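Side-chain contact in prophage Lp1 protein 11 (Lactobacillus plantarum WCFS1, PDB 3B7H), which is a prophage-encoded protein of the Cro/C1-type helix-turn-helix family and probably binds DNA, perhaps as a regulator of phage genes: residues A[9-14]-A[68-73]. Sequence-based numbering, arbitrary orientation.
Sequences SEHLME and FDFPPY
The imidazole of His11 lies flat against the phenyl ring of Phe70 in a slightly offset face-to-face stack, with centroids 3.7 Å apart and planes only 14° from parallel. The two side chains run past each other in opposite directions, so each methylene carbon ends up over the partner's ring: His11 CB sits 3.8 Å from the Phe70 centroid, and Phe70 CB 4.2 Å from the His11 centroid, both as CH-pi contacts. The closest approach is His11 CD2 to Phe70 CE2, at 3.3 Å; at the far end of the imidazole, NE2 passes 3.4 Å from Phe70 CD2. No hydrogen bond crosses between the segments. Both residues are partly exposed, and the pairing suits a surface stack: the phenyl offers an apolar face, and the flat imidazole covers it while keeping polar nitrogens in its rim. With CG opposite the backbone N (chi1 -172°), the histidine reaches out from helix 4-18 toward the chain that follows helix 64-67. The contact therefore ties the first helix of a Cro/C1-type helix-turn-helix domain to the segment after its last helix, while Leu12, one residue on, turns its aliphatic side chain to Val56 and Leu60 of helix 50-60. Phe67 adds a second aromatic neighbour, meeting the His11 ring edge-to-face. Phe70 has an extended backbone, as the last residue of the inverse gamma turn centred on Asp69. Its CE1 lies in plane at the edge of the Tyr73 ring, whose faces are covered by Pro72 CG and, opposite, Phe68 CE1. Phe68 in turn meets Phe68 of the second subunit, ring to ring with nearly parallel planes.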
ATOM      1  N   SER A   9       9.728   1.674  -3.832  1.00 21.42           N
ATOM      2  CA  SER A   9      10.249   1.976  -5.140  1.00 21.85           C
ATOM      3  C   SER A   9      11.501   1.158  -5.423  1.00 22.51           C
ATOM      4  O   SER A   9      11.698   0.706  -6.553  1.00 22.87           O
ATOM      5  CB  SER A   9      10.463   3.490  -5.299  1.00 22.35           C
ATOM      6  OG  SER A   9      11.396   3.984  -4.361  1.00 22.47           O
ATOM      7  N   GLU A  10      12.333   0.913  -4.406  1.00 22.64           N
ATOM      8  CA  GLU A  10      13.501   0.072  -4.604  1.00 23.35           C
ATOM      9  C   GLU A  10      13.097  -1.365  -4.913  1.00 22.40           C
ATOM     10  O   GLU A  10      13.708  -2.016  -5.766  1.00 22.74           O
ATOM     11  CB  GLU A  10      14.448   0.119  -3.405  1.00 23.62           C
ATOM     12  CG  GLU A  10      15.213   1.414  -3.388  1.00 27.38           C
ATOM     13  CD  GLU A  10      16.077   1.655  -2.135  1.00 28.56           C
ATOM     14  OE1 GLU A  10      16.358   0.681  -1.389  1.00 35.26           O
ATOM     15  OE2 GLU A  10      16.473   2.852  -1.936  1.00 37.06           O
ATOM     16  N   HIS A  11      12.065  -1.865  -4.247  1.00 22.12           N
ATOM     17  CA  HIS A  11      11.614  -3.233  -4.511  1.00 21.90           C
ATOM     18  C   HIS A  11      11.052  -3.338  -5.918  1.00 22.29           C
ATOM     19  O   HIS A  11      11.323  -4.290  -6.663  1.00 22.17           O
ATOM     20  CB  HIS A  11      10.533  -3.654  -3.501  1.00 22.25           C
ATOM     21  CG  HIS A  11      10.169  -5.092  -3.597  1.00 21.02           C
ATOM     22  ND1 HIS A  11      11.093  -6.097  -3.431  1.00 20.59           N
ATOM     23  CD2 HIS A  11       8.996  -5.698  -3.877  1.00 20.74           C
ATOM     24  CE1 HIS A  11      10.498  -7.264  -3.586  1.00 20.96           C
ATOM     25  NE2 HIS A  11       9.223  -7.047  -3.849  1.00 21.45           N
ATOM     26  N   LEU A  12      10.244  -2.355  -6.254  1.00 23.41           N
ATOM     27  CA  LEU A  12       9.652  -2.273  -7.558  1.00 24.87           C
ATOM     28  C   LEU A  12      10.725  -2.253  -8.646  1.00 25.44           C
ATOM     29  O   LEU A  12      10.634  -3.002  -9.610  1.00 26.16           O
ATOM     30  CB  LEU A  12       8.744  -1.061  -7.640  1.00 24.97           C
ATOM     31  CG  LEU A  12       8.273  -0.797  -9.061  1.00 25.62           C
ATOM     32  CD1 LEU A  12       7.485  -1.992  -9.597  1.00 27.43           C
ATOM     33  CD2 LEU A  12       7.449   0.445  -9.047  1.00 27.84           C
ATOM     34  N   MET A  13      11.770  -1.456  -8.474  1.00 25.77           N
ATOM     35  CA  MET A  13      12.855  -1.429  -9.435  1.00 26.28           C
ATOM     36  C   MET A  13      13.560  -2.780  -9.529  1.00 26.79           C
ATOM     37  O   MET A  13      13.909  -3.201 -10.612  1.00 26.82           O
ATOM     38  CB  MET A  13      13.853  -0.307  -9.080  1.00 26.78           C
ATOM     39  CG  MET A  13      14.979  -0.096 -10.090  1.00 26.57           C
ATOM     40  SD  MET A  13      14.428   0.241 -11.775  1.00 26.31           S
ATOM     41  CE  MET A  13      13.087   1.291 -11.433  1.00 27.01           C
ATOM     42  N   GLU A  14      13.750  -3.478  -8.422  1.00 27.02           N
ATOM     43  CA  GLU A  14      14.297  -4.824  -8.490  1.00 28.53           C
ATOM     44  C   GLU A  14      13.446  -5.764  -9.322  1.00 27.23           C
ATOM     45  O   GLU A  14      13.972  -6.525 -10.109  1.00 27.05           O
ATOM     46  CB  GLU A  14      14.391  -5.462  -7.130  1.00 29.21           C
ATOM     47  CG  GLU A  14      15.384  -4.885  -6.148  1.00 34.24           C
ATOM     48  CD  GLU A  14      15.319  -5.619  -4.776  1.00 35.76           C
ATOM     49  OE1 GLU A  14      14.446  -6.543  -4.644  1.00 45.52           O
ATOM     50  OE2 GLU A  14      16.155  -5.299  -3.862  1.00 43.34           O
ATOM     51  N   PHE A  68       4.460  -7.428  -1.729  1.00 19.53           N
ATOM     52  CA  PHE A  68       4.860  -7.055  -0.396  1.00 19.69           C
ATOM     53  C   PHE A  68       5.546  -8.169   0.384  1.00 20.04           C
ATOM     54  O   PHE A  68       5.757  -8.015   1.589  1.00 19.56           O
ATOM     55  CB  PHE A  68       3.659  -6.527   0.390  1.00 19.98           C
ATOM     56  CG  PHE A  68       3.348  -5.069   0.128  1.00 21.00           C
ATOM     57  CD1 PHE A  68       4.205  -4.079   0.583  1.00 20.07           C
ATOM     58  CD2 PHE A  68       2.201  -4.697  -0.552  1.00 21.51           C
ATOM     59  CE1 PHE A  68       3.936  -2.752   0.356  1.00 20.32           C
ATOM     60  CE2 PHE A  68       1.932  -3.352  -0.782  1.00 21.89           C
ATOM     61  CZ  PHE A  68       2.795  -2.389  -0.322  1.00 19.72           C
ATOM     62  N   ASP A  69       5.912  -9.266  -0.283  1.00 21.33           N
ATOM     63  CA  ASP A  69       6.616 -10.364   0.357  1.00 21.47           C
ATOM     64  C   ASP A  69       8.094 -10.059   0.363  1.00 22.30           C
ATOM     65  O   ASP A  69       8.886 -10.760  -0.279  1.00 22.77           O
ATOM     66  CB  ASP A  69       6.318 -11.675  -0.373  1.00 22.22           C
ATOM     67  CG  ASP A  69       6.785 -12.922   0.380  1.00 22.57           C
ATOM     68  OD1 ASP A  69       7.254 -12.831   1.558  1.00 21.93           O
ATOM     69  OD2 ASP A  69       6.664 -14.024  -0.243  1.00 24.02           O
ATOM     70  N   PHE A  70       8.464  -9.002   1.087  1.00 22.38           N
ATOM     71  CA  PHE A  70       9.871  -8.641   1.336  1.00 22.75           C
ATOM     72  C   PHE A  70       9.933  -7.820   2.590  1.00 22.93           C
ATOM     73  O   PHE A  70       8.933  -7.217   2.958  1.00 21.99           O
ATOM     74  CB  PHE A  70      10.493  -7.842   0.185  1.00 22.93           C
ATOM     75  CG  PHE A  70       9.951  -6.451   0.025  1.00 22.36           C
ATOM     76  CD1 PHE A  70      10.683  -5.363   0.436  1.00 22.88           C
ATOM     77  CD2 PHE A  70       8.716  -6.232  -0.579  1.00 22.00           C
ATOM     78  CE1 PHE A  70      10.205  -4.079   0.281  1.00 22.53           C
ATOM     79  CE2 PHE A  70       8.227  -4.957  -0.736  1.00 22.14           C
ATOM     80  CZ  PHE A  70       8.978  -3.872  -0.327  1.00 22.22           C
ATOM     81  N   PRO A  71      11.092  -7.810   3.270  1.00 24.08           N
ATOM     82  CA  PRO A  71      11.279  -7.027   4.503  1.00 24.34           C
ATOM     83  C   PRO A  71      11.331  -5.541   4.223  1.00 24.93           C
ATOM     84  O   PRO A  71      11.930  -5.146   3.250  1.00 26.83           O
ATOM     85  CB  PRO A  71      12.653  -7.491   5.010  1.00 25.18           C
ATOM     86  CG  PRO A  71      12.940  -8.759   4.276  1.00 24.92           C
ATOM     87  CD  PRO A  71      12.313  -8.568   2.944  1.00 24.04           C
ATOM     88  N   PRO A  72      10.755  -4.706   5.089  1.00 24.77           N
ATOM     89  CA  PRO A  72      10.130  -4.960   6.392  1.00 24.14           C
ATOM     90  C   PRO A  72       8.661  -5.415   6.350  1.00 24.21           C
ATOM     91  O   PRO A  72       8.101  -5.747   7.390  1.00 23.65           O
ATOM     92  CB  PRO A  72      10.200  -3.584   7.056  1.00 24.21           C
ATOM     93  CG  PRO A  72      10.012  -2.635   5.918  1.00 24.32           C
ATOM     94  CD  PRO A  72      10.722  -3.271   4.743  1.00 25.05           C
ATOM     95  N   TYR A  73       8.051  -5.422   5.171  1.00 23.52           N
ATOM     96  CA  TYR A  73       6.605  -5.549   5.067  1.00 22.84           C
ATOM     97  C   TYR A  73       6.092  -6.966   5.321  1.00 22.41           C
ATOM     98  O   TYR A  73       4.919  -7.136   5.639  1.00 21.24           O
ATOM     99  CB  TYR A  73       6.133  -5.048   3.711  1.00 22.59           C
ATOM    100  CG  TYR A  73       6.421  -3.590   3.511  1.00 22.57           C
ATOM    101  CD1 TYR A  73       7.414  -3.187   2.651  1.00 24.10           C
ATOM    102  CD2 TYR A  73       5.747  -2.615   4.239  1.00 22.60           C
ATOM    103  CE1 TYR A  73       7.701  -1.825   2.464  1.00 24.19           C
ATOM    104  CE2 TYR A  73       6.034  -1.249   4.065  1.00 21.96           C
ATOM    105  CZ  TYR A  73       7.005  -0.870   3.166  1.00 21.75           C
ATOM    106  OH  TYR A  73       7.332   0.459   2.964  1.00 21.96           O
TER